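Local coordinates for protein rubber oxygenase (Streptomyces sp., PDB 5O1L) that cleaves the carbon-carbon double bonds of poly(cis-1,4-isoprene) in natural and synthetic rubber by adding oxygen, using a non-covalently bound b-type heme, at residues A[116-121]-A[251-256]; A[143-148]-A[288-293]; A[148-153]-A[295-300]; A[256-261]-A[277-282]. All coordinates share one frame; numbering follows the deposited sequence.

Interaction 1 of 4, residues A[116-121]-A[251-256]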
# COMPACT_ATOMS: atom_id res chain seq x y z
N LEU A 116 6.85 -16.62 3.59
CA LEU A 116 6.30 -15.49 4.29
C LEU A 116 7.23 -15.02 5.42
O LEU A 116 7.41 -13.84 5.61
CB LEU A 116 4.89 -15.76 4.80
CG LEU A 116 3.82 -15.92 3.74
CD1 LEU A 116 2.54 -16.43 4.44
CD2 LEU A 116 3.62 -14.74 2.90
N ASP A 117 7.76 -15.96 6.15
CA ASP A 117 8.71 -15.64 7.25
C ASP A 117 9.94 -14.99 6.67
O ASP A 117 10.49 -13.98 7.25
CB ASP A 117 9.11 -16.90 7.99
CG ASP A 117 8.05 -17.52 8.85
OD1 ASP A 117 6.96 -16.94 9.10
OD2 ASP A 117 8.33 -18.66 9.37
N ARG A 118 10.47 -15.50 5.55
CA ARG A 118 11.65 -14.94 4.95
C ARG A 118 11.42 -13.53 4.46
O ARG A 118 12.27 -12.66 4.58
CB ARG A 118 12.16 -15.85 3.84
CG ARG A 118 13.39 -15.33 3.21
CD ARG A 118 13.98 -16.30 2.15
NE ARG A 118 15.31 -15.87 1.92
CZ ARG A 118 16.37 -16.64 1.71
NH1 ARG A 118 16.23 -17.96 1.62
NH2 ARG A 118 17.54 -16.07 1.52
N GLY A 119 10.25 -13.30 3.87
CA GLY A 119 9.93 -11.96 3.42
C GLY A 119 9.77 -10.96 4.50
O GLY A 119 10.16 -9.80 4.34
N ALA A 120 9.21 -11.42 5.63
CA ALA A 120 9.10 -10.54 6.81
C ALA A 120 10.49 -10.22 7.36
O ALA A 120 10.78 -9.07 7.69
CB ALA A 120 8.28 -11.25 7.88
N GLN A 121 11.35 -11.24 7.42
CA GLN A 121 12.74 -10.99 7.86
C GLN A 121 13.48 -10.04 6.94
O GLN A 121 14.19 -9.13 7.39
CB GLN A 121 13.51 -12.26 8.04
CG GLN A 121 13.05 -13.08 9.21
CD GLN A 121 13.35 -12.46 10.61
OE1 GLN A 121 14.21 -11.58 10.80
NE2 GLN A 121 12.62 -12.93 11.58
N THR A 251 18.07 -13.39 -4.85
CA THR A 251 16.90 -13.90 -5.53
C THR A 251 15.88 -14.47 -4.55
O THR A 251 14.65 -14.27 -4.72
CB THR A 251 17.30 -14.99 -6.50
OG1 THR A 251 18.13 -16.00 -5.85
CG2 THR A 251 18.02 -14.29 -7.67
N ALA A 252 16.34 -15.20 -3.55
CA ALA A 252 15.43 -15.84 -2.64
C ALA A 252 14.63 -14.77 -1.83
O ALA A 252 13.41 -14.92 -1.63
CB ALA A 252 16.16 -16.74 -1.67
N ASP A 253 15.31 -13.72 -1.41
CA ASP A 253 14.60 -12.66 -0.67
C ASP A 253 13.66 -11.92 -1.58
O ASP A 253 12.56 -11.54 -1.14
CB ASP A 253 15.59 -11.66 -0.08
CG ASP A 253 16.21 -12.15 1.23
OD1 ASP A 253 15.68 -13.04 1.91
OD2 ASP A 253 17.25 -11.55 1.58
N ALA A 254 14.00 -11.62 -2.83
CA ALA A 254 13.10 -11.01 -3.77
C ALA A 254 11.86 -11.84 -3.95
O ALA A 254 10.75 -11.31 -4.03
CB ALA A 254 13.75 -10.75 -5.10
N GLU A 255 12.04 -13.14 -4.10
CA GLU A 255 10.88 -14.03 -4.27
C GLU A 255 10.02 -14.08 -3.03
O GLU A 255 8.79 -14.16 -3.13
CB GLU A 255 11.33 -15.41 -4.64
CG GLU A 255 11.89 -15.44 -6.03
CD GLU A 255 11.00 -15.02 -7.11
OE1 GLU A 255 9.82 -15.52 -7.10
OE2 GLU A 255 11.48 -14.29 -8.02
N ALA A 256 10.63 -14.03 -1.85
CA ALA A 256 9.86 -14.07 -0.61
C ALA A 256 9.08 -12.79 -0.41
O ALA A 256 7.92 -12.82 0.02
CB ALA A 256 10.80 -14.28 0.54
O HOH W 1 15.17 -12.80 4.65
O HOH W 2 18.79 -13.63 2.64
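Arg118 holds CG anti to its backbone N (chi1 -179°) and runs extended from CG to NE, which carries NE to the first turn of helix 251-267. There Asp253 keeps CG anti to its carbonyl carbon, beside the backbone N. The two side chains cross at about a right angle. Arg118 NE donates to Asp253 OD1 at 2.9 Å in a nearly straight bond (178°), which is part of a salt bridge. OD1 lies in the guanidinium plane, while NE meets it from above the carboxylate plane. Ala252 CB sits over the centre of one guanidinium face, 3.4 Å from Arg118 CZ. Two waters extend the link. One donates to both Arg118 O and Asp253 OD1. The other accepts from Arg118 NH2 and donates to Asp253 OD2. Further along, Ala256 CB packs 3.5 Å from Gly119 N, and the CA atoms of Gly119 and Ala256 are 4.5 Å apart. A CB on Gly119 would clash with Ala256 O. The contact joins helix 113-125 to helix 251-267, with local axes 8.3 Å apart and inclined at 104°. Leu116 continues the same packing onto His259, Val260 and Val263.

Interaction 2 of 4, residues A[143-148]-A[288-293]. With HEM (protoporphyrin IX containing Fe), chain C; IMD (imidazole), chain D; IMD (imidazole), chain E.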
# COMPACT_ATOMS: atom_id res chain seq x y z
N THR A 143 -0.70 10.27 -4.34
CA THR A 143 -1.37 11.58 -4.65
C THR A 143 -1.36 11.90 -6.11
O THR A 143 -2.08 12.82 -6.56
CB THR A 143 -0.76 12.74 -3.81
OG1 THR A 143 0.57 13.07 -4.27
CG2 THR A 143 -0.73 12.41 -2.36
N ALA A 144 -0.65 11.10 -6.91
CA ALA A 144 -0.72 11.13 -8.36
C ALA A 144 -1.55 10.00 -8.99
O ALA A 144 -1.57 9.87 -10.19
CB ALA A 144 0.67 11.15 -8.97
N ILE A 145 -2.18 9.17 -8.16
CA ILE A 145 -3.11 8.12 -8.64
C ILE A 145 -4.53 8.64 -8.51
O ILE A 145 -5.04 8.76 -7.40
CB ILE A 145 -2.93 6.81 -7.84
CG1 ILE A 145 -1.51 6.28 -8.00
CG2 ILE A 145 -3.94 5.79 -8.39
CD1 ILE A 145 -1.21 5.08 -7.09
N PRO A 146 -5.16 9.04 -9.63
CA PRO A 146 -6.38 9.85 -9.48
C PRO A 146 -7.49 9.15 -8.73
O PRO A 146 -8.12 9.75 -7.83
CB PRO A 146 -6.75 10.14 -10.92
CG PRO A 146 -5.49 10.21 -11.65
CD PRO A 146 -4.68 9.06 -11.02
N ARG A 147 -7.72 7.85 -8.99
CA ARG A 147 -8.80 7.18 -8.32
C ARG A 147 -8.60 6.97 -6.85
O ARG A 147 -9.56 7.05 -6.09
CB ARG A 147 -9.08 5.85 -8.98
CG ARG A 147 -9.77 6.02 -10.30
CD ARG A 147 -10.01 4.71 -10.95
NE ARG A 147 -10.87 4.88 -12.15
CZ ARG A 147 -11.13 3.91 -13.00
NH1 ARG A 147 -10.64 2.70 -12.84
NH2 ARG A 147 -11.92 4.14 -14.03
N GLU A 148 -7.36 6.68 -6.44
CA GLU A 148 -7.09 6.51 -5.05
C GLU A 148 -7.23 7.88 -4.38
O GLU A 148 -7.83 7.96 -3.31
CB GLU A 148 -5.69 5.89 -4.89
CG GLU A 148 -5.36 5.52 -3.44
CD GLU A 148 -3.98 4.97 -3.24
OE1 GLU A 148 -3.37 4.51 -4.18
OE2 GLU A 148 -3.54 5.11 -2.07
N GLN A 288 2.36 -0.82 -17.75
CA GLN A 288 1.15 -0.60 -18.51
C GLN A 288 0.02 -0.03 -17.70
O GLN A 288 -0.83 0.69 -18.21
CB GLN A 288 0.68 -1.90 -19.10
CG GLN A 288 -0.07 -1.75 -20.39
CD GLN A 288 -0.39 -3.12 -20.92
OE1 GLN A 288 0.46 -3.83 -21.48
NE2 GLN A 288 -1.58 -3.50 -20.73
N VAL A 289 -0.09 -0.40 -16.42
CA VAL A 289 -1.26 -0.03 -15.64
C VAL A 289 -1.06 1.04 -14.60
O VAL A 289 -2.05 1.62 -14.19
CB VAL A 289 -1.95 -1.21 -14.98
CG1 VAL A 289 -2.23 -2.33 -15.98
CG2 VAL A 289 -1.16 -1.73 -13.81
N LEU A 290 0.21 1.26 -14.17
CA LEU A 290 0.44 2.31 -13.22
C LEU A 290 1.02 3.53 -13.94
O LEU A 290 0.46 4.63 -13.82
CB LEU A 290 1.37 1.81 -12.10
CG LEU A 290 1.86 2.83 -11.11
CD1 LEU A 290 0.71 3.41 -10.34
CD2 LEU A 290 2.91 2.27 -10.20
N ASP A 291 2.12 3.37 -14.62
CA ASP A 291 2.84 4.54 -15.18
C ASP A 291 1.93 5.48 -16.00
O ASP A 291 1.93 6.69 -15.74
CB ASP A 291 4.08 4.12 -15.97
CG ASP A 291 5.10 3.39 -15.11
OD1 ASP A 291 4.90 3.25 -13.89
OD2 ASP A 291 6.12 2.86 -15.64
N PRO A 292 1.10 4.95 -16.90
CA PRO A 292 0.25 5.82 -17.73
C PRO A 292 -0.92 6.52 -17.05
O PRO A 292 -1.53 7.43 -17.65
CB PRO A 292 -0.31 4.86 -18.79
CG PRO A 292 0.54 3.66 -18.73
CD PRO A 292 0.89 3.53 -17.28
N ILE A 293 -1.30 6.14 -15.84
CA ILE A 293 -2.41 6.76 -15.17
C ILE A 293 -2.02 7.83 -14.20
O ILE A 293 -2.92 8.53 -13.69
CB ILE A 293 -3.45 5.78 -14.58
CG1 ILE A 293 -2.90 4.87 -13.46
CG2 ILE A 293 -4.01 4.91 -15.71
CD1 ILE A 293 -2.60 5.55 -12.18
CHA HEM C . -9.28 2.13 3.55
CHB HEM C . -5.45 -0.47 2.47
CHC HEM C . -6.43 0.03 -2.19
CHD HEM C . -9.59 3.42 -1.07
C1A HEM C . -8.19 1.34 3.59
C2A HEM C . -7.64 0.88 4.85
C3A HEM C . -6.53 0.19 4.55
C4A HEM C . -6.41 0.14 3.16
CMA HEM C . -5.62 -0.44 5.57
CAA HEM C . -8.16 1.16 6.28
CBA HEM C . -7.65 2.53 6.77
CGA HEM C . -7.77 2.60 8.25
O1A HEM C . -8.92 2.84 8.64
O2A HEM C . -6.73 2.39 8.99
C1B HEM C . -5.41 -0.59 1.08
C2B HEM C . -4.41 -1.35 0.42
C3B HEM C . -4.65 -1.27 -0.88
C4B HEM C . -5.81 -0.41 -1.05
CMB HEM C . -3.28 -2.14 1.05
CAB HEM C . -4.08 -1.86 -2.07
CBB HEM C . -2.99 -2.77 -2.14
C1C HEM C . -7.40 1.01 -2.31
C2C HEM C . -7.76 1.60 -3.59
C3C HEM C . -8.67 2.54 -3.24
C4C HEM C . -8.76 2.54 -1.79
CMC HEM C . -7.30 1.15 -4.95
CAC HEM C . -9.38 3.47 -4.13
CBC HEM C . -9.45 3.51 -5.52
C1D HEM C . -9.77 3.37 0.29
C2D HEM C . -10.75 4.18 1.02
C3D HEM C . -10.67 3.84 2.31
C4D HEM C . -9.67 2.77 2.38
CMD HEM C . -11.56 5.24 0.37
CAD HEM C . -11.48 4.45 3.48
CBD HEM C . -10.72 5.68 3.96
CGD HEM C . -11.52 6.34 5.08
O1D HEM C . -10.98 6.41 6.21
O2D HEM C . -12.68 6.82 4.92
NA HEM C . -7.45 0.85 2.57
NB HEM C . -6.19 -0.04 0.15
NC HEM C . -7.98 1.59 -1.22
ND HEM C . -9.20 2.47 1.14
FE HEM C . -7.74 1.21 0.65
N1 IMD D . -5.16 4.40 0.09
C2 IMD D . -5.68 3.22 -0.26
N3 IMD D . -6.42 2.83 0.75
C4 IMD D . -6.42 3.78 1.72
C5 IMD D . -5.59 4.77 1.29
N1 IMD E . -1.22 4.25 -1.57
C2 IMD E . -0.45 4.40 -0.47
N3 IMD E . 0.81 4.10 -0.80
C4 IMD E . 0.81 3.75 -2.12
C5 IMD E . -0.48 3.85 -2.62
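Ile145 meets Leu290 and Ile293 through two branches that part at its CB. CG2 comes 4.0 Å from Ile293 CD1. The other branch runs through CG1, which is anti to the carbonyl carbon (chi1 -61°), and ends at CD1, 4.1 Å from Leu290 CD1. Ile145 crosses Leu290 at about a right angle. Ile293 CG1 takes the crowded position between its backbone N and carbonyl carbon, and its CD1 reaches Ile145. Pro146 CD lies 3.2 Å from Ile293 O. Ile145 is the N-cap residue of helix 146-154, and Ala144 is tied by a backbone hydrogen bond to Ala295. One turn on, Glu148 faces the heme pocket. Its OE2 accepts from N1 of two imidazoles, probably from the crystallisation liquor, at 2.8 Å from the one on the iron and at a short 2.5 Å from the second. The first imidazole binds the heme iron through N3 at 2.1 Å, and His198 is the inferred axial residue of the protein. Glu148 OE1 is hydrogen-bonded to Thr230. An alanine here would probably leave both imidazole N1 atoms and the Thr230 hydroxyl without this partner. The contact between the segments is thus largely apolar, with one carbonyl oxygen against the proline ring, whereas the polar chemistry of segment 143-148 lies at the heme, in the open state with bound imidazole.

Interaction 3 of 4, residues A[148-153]-A[295-300]. With HEM (protoporphyrin IX containing Fe), chain C; IMD (imidazole), chain D; IMD (imidazole), chain E.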
# COMPACT_ATOMS: atom_id res chain seq x y z
N GLU A 148 -7.36 6.68 -6.44
CA GLU A 148 -7.09 6.51 -5.05
C GLU A 148 -7.23 7.88 -4.38
O GLU A 148 -7.83 7.96 -3.31
CB GLU A 148 -5.69 5.89 -4.89
CG GLU A 148 -5.36 5.52 -3.44
CD GLU A 148 -3.98 4.97 -3.24
OE1 GLU A 148 -3.37 4.51 -4.18
OE2 GLU A 148 -3.54 5.11 -2.07
N SER A 149 -6.63 8.93 -4.98
CA SER A 149 -6.71 10.27 -4.38
C SER A 149 -8.16 10.72 -4.24
O SER A 149 -8.53 11.23 -3.17
CB SER A 149 -5.97 11.29 -5.20
OG SER A 149 -4.56 11.03 -5.17
N ARG A 150 -8.98 10.53 -5.28
CA ARG A 150 -10.38 10.95 -5.20
C ARG A 150 -11.16 10.18 -4.19
O ARG A 150 -11.92 10.75 -3.43
CB ARG A 150 -11.08 10.94 -6.55
CG ARG A 150 -10.57 12.01 -7.47
CD ARG A 150 -11.38 12.14 -8.74
NE ARG A 150 -10.92 13.35 -9.38
CZ ARG A 150 -10.21 13.44 -10.49
NH1 ARG A 150 -9.89 12.33 -11.19
NH2 ARG A 150 -9.86 14.68 -10.90
N ALA A 151 -10.96 8.87 -4.12
CA ALA A 151 -11.67 8.09 -3.13
C ALA A 151 -11.33 8.53 -1.71
O ALA A 151 -12.21 8.62 -0.86
CB ALA A 151 -11.42 6.57 -3.32
N VAL A 152 -10.05 8.72 -1.42
CA VAL A 152 -9.65 9.06 -0.09
C VAL A 152 -10.16 10.48 0.23
O VAL A 152 -10.66 10.73 1.33
CB VAL A 152 -8.13 8.95 0.05
CG1 VAL A 152 -7.66 9.51 1.37
CG2 VAL A 152 -7.72 7.46 -0.04
N TYR A 153 -10.04 11.37 -0.74
CA TYR A 153 -10.42 12.78 -0.53
C TYR A 153 -11.89 12.88 -0.23
O TYR A 153 -12.29 13.65 0.64
CB TYR A 153 -10.09 13.60 -1.75
CG TYR A 153 -10.34 15.11 -1.60
CD1 TYR A 153 -9.35 15.96 -1.19
CD2 TYR A 153 -11.56 15.63 -1.94
CE1 TYR A 153 -9.59 17.32 -1.06
CE2 TYR A 153 -11.83 16.99 -1.80
CZ TYR A 153 -10.86 17.79 -1.37
OH TYR A 153 -11.19 19.13 -1.25
N ALA A 295 -1.21 11.13 -12.69
CA ALA A 295 -1.69 12.45 -13.11
C ALA A 295 -1.91 13.32 -11.92
O ALA A 295 -2.41 12.89 -10.91
CB ALA A 295 -2.96 12.34 -13.91
N HIS A 296 -1.64 14.63 -12.08
CA HIS A 296 -2.04 15.57 -11.11
C HIS A 296 -3.55 15.72 -11.09
O HIS A 296 -4.18 15.74 -12.16
CB HIS A 296 -1.40 16.92 -11.45
CG HIS A 296 -1.74 18.00 -10.50
ND1 HIS A 296 -2.89 18.76 -10.63
CD2 HIS A 296 -1.14 18.41 -9.35
CE1 HIS A 296 -2.94 19.64 -9.64
NE2 HIS A 296 -1.88 19.46 -8.87
N THR A 297 -4.14 15.86 -9.91
CA THR A 297 -5.53 16.16 -9.77
C THR A 297 -5.66 17.23 -8.69
O THR A 297 -4.80 17.32 -7.82
CB THR A 297 -6.39 14.94 -9.34
OG1 THR A 297 -5.88 14.40 -8.10
CG2 THR A 297 -6.43 13.92 -10.42
N PRO A 298 -6.78 17.98 -8.68
CA PRO A 298 -7.02 18.90 -7.55
C PRO A 298 -7.09 18.22 -6.20
O PRO A 298 -6.57 18.73 -5.22
CB PRO A 298 -8.40 19.52 -7.90
CG PRO A 298 -8.56 19.34 -9.37
CD PRO A 298 -7.81 18.09 -9.73
N GLU A 299 -7.70 17.04 -6.16
CA GLU A 299 -7.82 16.28 -4.91
C GLU A 299 -6.46 15.78 -4.44
O GLU A 299 -6.10 15.90 -3.26
CB GLU A 299 -8.78 15.12 -5.09
CG GLU A 299 -10.22 15.56 -5.43
CD GLU A 299 -10.53 15.76 -6.93
OE1 GLU A 299 -9.60 15.78 -7.76
OE2 GLU A 299 -11.72 15.92 -7.31
N GLY A 300 -5.71 15.23 -5.38
CA GLY A 300 -4.36 14.74 -5.05
C GLY A 300 -3.49 15.86 -4.57
O GLY A 300 -2.76 15.68 -3.62
CHA HEM C . -9.28 2.13 3.55
CHB HEM C . -5.45 -0.47 2.47
CHC HEM C . -6.43 0.03 -2.19
CHD HEM C . -9.59 3.42 -1.07
C1A HEM C . -8.19 1.34 3.59
C2A HEM C . -7.64 0.88 4.85
C3A HEM C . -6.53 0.19 4.55
C4A HEM C . -6.41 0.14 3.16
CMA HEM C . -5.62 -0.44 5.57
CAA HEM C . -8.16 1.16 6.28
CBA HEM C . -7.65 2.53 6.77
CGA HEM C . -7.77 2.60 8.25
O1A HEM C . -8.92 2.84 8.64
O2A HEM C . -6.73 2.39 8.99
C1B HEM C . -5.41 -0.59 1.08
C2B HEM C . -4.41 -1.35 0.42
C3B HEM C . -4.65 -1.27 -0.88
C4B HEM C . -5.81 -0.41 -1.05
CMB HEM C . -3.28 -2.14 1.05
CAB HEM C . -4.08 -1.86 -2.07
CBB HEM C . -2.99 -2.77 -2.14
C1C HEM C . -7.40 1.01 -2.31
C2C HEM C . -7.76 1.60 -3.59
C3C HEM C . -8.67 2.54 -3.24
C4C HEM C . -8.76 2.54 -1.79
CMC HEM C . -7.30 1.15 -4.95
CAC HEM C . -9.38 3.47 -4.13
CBC HEM C . -9.45 3.51 -5.52
C1D HEM C . -9.77 3.37 0.29
C2D HEM C . -10.75 4.18 1.02
C3D HEM C . -10.67 3.84 2.31
C4D HEM C . -9.67 2.77 2.38
CMD HEM C . -11.56 5.24 0.37
CAD HEM C . -11.48 4.45 3.48
CBD HEM C . -10.72 5.68 3.96
CGD HEM C . -11.52 6.34 5.08
O1D HEM C . -10.98 6.41 6.21
O2D HEM C . -12.68 6.82 4.92
NA HEM C . -7.45 0.85 2.57
NB HEM C . -6.19 -0.04 0.15
NC HEM C . -7.98 1.59 -1.22
ND HEM C . -9.20 2.47 1.14
FE HEM C . -7.74 1.21 0.65
N1 IMD D . -5.16 4.40 0.09
C2 IMD D . -5.68 3.22 -0.26
N3 IMD D . -6.42 2.83 0.75
C4 IMD D . -6.42 3.78 1.72
C5 IMD D . -5.59 4.77 1.29
N1 IMD E . -1.22 4.25 -1.57
C2 IMD E . -0.45 4.40 -0.47
N3 IMD E . 0.81 4.10 -0.80
C4 IMD E . 0.81 3.75 -2.12
C5 IMD E . -0.48 3.85 -2.62
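This is a mixed polar and apolar contact, in which Arg150 and Tyr153 of helix 146-154 meet Glu299 at the start of helix 298-313. Glu299 has the largest share. Its CG lies over one face of the Tyr153 ring, 4.0 Å from the centroid and offset toward the rim, a CH-pi contact. The chain then bends at chi2 (88°), bringing the carboxylate to the Arg150 guanidinium with OE2 at its edge, in its plane. Arg150 is extended from CG to NE, and the two planar groups are 86° apart. Arg150 NE lies 3.2 Å from Glu299 OE1 and 3.4 Å from Glu299 OE2, and its NH2 lies 3.3 Å from OE1. These bonds are all weak, so the salt bridge is a loose one. Glu299 OE2 is also hydrogen-bonded to Tyr154 OH. Thr297 CG2 covers one guanidinium face, 3.5 Å from Arg150 NH2. An alanine in place of Arg150 would probably leave Glu299 without this counter-charge and uncover the Thr297 methyl. Beside this group, Ser149 OG packs 3.7 Å from Gly300 CA, where the backbones come close. A CB on Gly300 would clash with Thr297 OG1. On the opposite side of helix 146-154 from this contact, Ala151 and Val152 touch the heme and the iron-bound imidazole. Thr297 OG1 accepts from Gly300 N at 2.8 Å. That bond makes Thr297 an N-cap, and Pro298 follows in the first turn, a common place for proline; the acidic Glu299 in the same turn is consistent with a favourable charge at a helix N-terminus.

Interaction 4 of 4, residues A[256-261]-A[277-282]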
# COMPACT_ATOMS: atom_id res chain seq x y z
N ALA A 256 10.63 -14.03 -1.85
CA ALA A 256 9.86 -14.07 -0.61
C ALA A 256 9.08 -12.79 -0.41
O ALA A 256 7.92 -12.82 0.02
CB ALA A 256 10.80 -14.28 0.54
N TYR A 257 9.69 -11.65 -0.75
CA TYR A 257 8.99 -10.37 -0.71
C TYR A 257 7.80 -10.37 -1.66
O TYR A 257 6.67 -9.95 -1.29
CB TYR A 257 9.96 -9.21 -1.02
CG TYR A 257 9.37 -7.83 -1.00
CD1 TYR A 257 9.22 -7.18 0.16
CD2 TYR A 257 8.95 -7.20 -2.14
CE1 TYR A 257 8.70 -5.89 0.18
CE2 TYR A 257 8.44 -5.92 -2.14
CZ TYR A 257 8.29 -5.29 -0.96
OH TYR A 257 7.70 -4.00 -0.94
N LEU A 258 7.95 -10.82 -2.89
CA LEU A 258 6.83 -10.97 -3.79
C LEU A 258 5.73 -11.83 -3.18
O LEU A 258 4.56 -11.48 -3.25
CB LEU A 258 7.28 -11.58 -5.11
CG LEU A 258 6.16 -11.85 -6.13
CD1 LEU A 258 5.43 -10.61 -6.56
CD2 LEU A 258 6.83 -12.49 -7.34
N HIS A 259 6.11 -12.93 -2.59
CA HIS A 259 5.14 -13.86 -1.98
C HIS A 259 4.33 -13.20 -0.91
O HIS A 259 3.11 -13.38 -0.84
CB HIS A 259 5.83 -15.12 -1.52
CG HIS A 259 4.90 -16.23 -1.16
ND1 HIS A 259 4.10 -16.82 -2.12
CD2 HIS A 259 4.59 -16.82 0.00
CE1 HIS A 259 3.33 -17.75 -1.51
NE2 HIS A 259 3.64 -17.80 -0.26
N VAL A 260 4.98 -12.45 -0.04
CA VAL A 260 4.21 -11.67 0.97
C VAL A 260 3.17 -10.81 0.30
O VAL A 260 2.01 -10.76 0.77
CB VAL A 260 5.16 -10.84 1.84
CG1 VAL A 260 4.40 -9.87 2.72
CG2 VAL A 260 6.09 -11.66 2.67
N TRP A 261 3.52 -10.09 -0.73
CA TRP A 261 2.60 -9.21 -1.45
C TRP A 261 1.55 -9.96 -2.21
O TRP A 261 0.41 -9.52 -2.32
CB TRP A 261 3.36 -8.15 -2.26
CG TRP A 261 3.89 -7.10 -1.39
CD1 TRP A 261 5.07 -7.02 -0.73
CD2 TRP A 261 3.11 -5.95 -0.97
NE1 TRP A 261 5.08 -5.88 0.07
CE2 TRP A 261 3.92 -5.20 -0.11
CE3 TRP A 261 1.86 -5.51 -1.27
CZ2 TRP A 261 3.48 -4.00 0.47
CZ3 TRP A 261 1.43 -4.31 -0.76
CH2 TRP A 261 2.24 -3.60 0.15
N ALA A 277 2.07 -13.70 -11.02
CA ALA A 277 2.74 -14.87 -10.46
C ALA A 277 4.25 -14.73 -10.24
O ALA A 277 4.82 -15.41 -9.40
CB ALA A 277 2.55 -16.14 -11.34
N THR A 278 4.84 -13.79 -10.98
CA THR A 278 6.27 -13.58 -11.02
C THR A 278 6.63 -12.12 -11.08
O THR A 278 5.80 -11.29 -11.43
CB THR A 278 6.86 -14.25 -12.31
OG1 THR A 278 6.34 -13.59 -13.47
CG2 THR A 278 6.60 -15.72 -12.34
N TRP A 279 7.90 -11.80 -10.70
CA TRP A 279 8.38 -10.47 -10.90
C TRP A 279 8.35 -9.99 -12.33
O TRP A 279 8.04 -8.87 -12.57
CB TRP A 279 9.76 -10.24 -10.36
CG TRP A 279 9.80 -10.02 -8.89
CD1 TRP A 279 10.39 -10.82 -7.96
CD2 TRP A 279 9.11 -8.99 -8.19
NE1 TRP A 279 10.21 -10.25 -6.73
CE2 TRP A 279 9.40 -9.15 -6.83
CE3 TRP A 279 8.30 -7.93 -8.57
CZ2 TRP A 279 8.85 -8.32 -5.86
CZ3 TRP A 279 7.76 -7.13 -7.59
CH2 TRP A 279 8.05 -7.35 -6.26
N ASP A 280 8.69 -10.88 -13.25
CA ASP A 280 8.61 -10.47 -14.66
C ASP A 280 7.21 -10.01 -15.04
O ASP A 280 7.05 -8.94 -15.66
CB ASP A 280 9.06 -11.61 -15.57
CG ASP A 280 10.56 -11.82 -15.57
OD1 ASP A 280 11.30 -10.92 -15.16
OD2 ASP A 280 10.95 -12.95 -16.05
N ALA A 281 6.20 -10.73 -14.62
CA ALA A 281 4.85 -10.35 -14.89
C ALA A 281 4.48 -9.04 -14.22
O ALA A 281 3.85 -8.15 -14.79
CB ALA A 281 3.88 -11.45 -14.54
N ALA A 282 4.89 -8.91 -12.94
CA ALA A 282 4.52 -7.70 -12.22
C ALA A 282 5.18 -6.45 -12.81
O ALA A 282 4.54 -5.42 -12.91
CB ALA A 282 4.96 -7.82 -10.78
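The capped N-terminus of helix 279-289 packs here on helix 251-267, the helix before it in the chain, with Trp279 lying against Leu258. Thr278 is the N-cap residue: its OG1 accepts from Ala281 N at 3.1 Å. Trp279 follows directly, with CG anti to its carbonyl carbon (chi1 -80°). Leu258 covers one face of the indole. Its CD2 stands almost straight above the five-membered ring, 4.0 Å from the centroid and 7° off the normal, a CH-pi contact. Leu258 CB lies over the rim of the same face, 3.6 Å from Trp279 NE1. The CD2 methyl also touches the backbone, 3.6 Å from Trp279 N. Leu258 CD1 reaches the six-membered ring near CZ2 and CH2. Tyr257 meets the indole at its border: Tyr257 CD2 and Trp279 CZ2 are 3.9 Å apart, each near the plane of the other ring, and the two side chains cross at about a right angle. The polar ends turn to other partners. Trp279 NE1 donates to Ala254 O, one turn back from Leu258, a second tie between the indole and helix 251-267, which would limit its turning. Tyr257 OH is hydrogen-bonded to Tyr134 OH. Trp261 CD1 lies over one face of the Tyr257 ring. Val238 and Met239 of helix 224-244 and Ser123 of helix 113-125 also touch Tyr257, which places the contact between these helices.

In the fold
The contacts form two pairs in a helical chain without strands. Interactions 1 and 4 share Ala256 and helix 251-267, with centres about 10 Å apart. Interactions 2 and 3 share Glu148 and helix 146-154, also about 10 Å between centres, and both touch the heme. Interactions 1 and 3 lie on opposite sides of the chain's centre, with centres about 33 Å apart. Helix 279-289 spans the two regions: its start serves interaction 4, and the turn that follows its end serves interaction 2. Along the chain interaction 4 is nested within the loops closed by interactions 2 and 3, while interaction 1 alternates with both. Interactions 2 and 3 thus lie at the heme pocket, while interactions 1 and 4 join helices away from it.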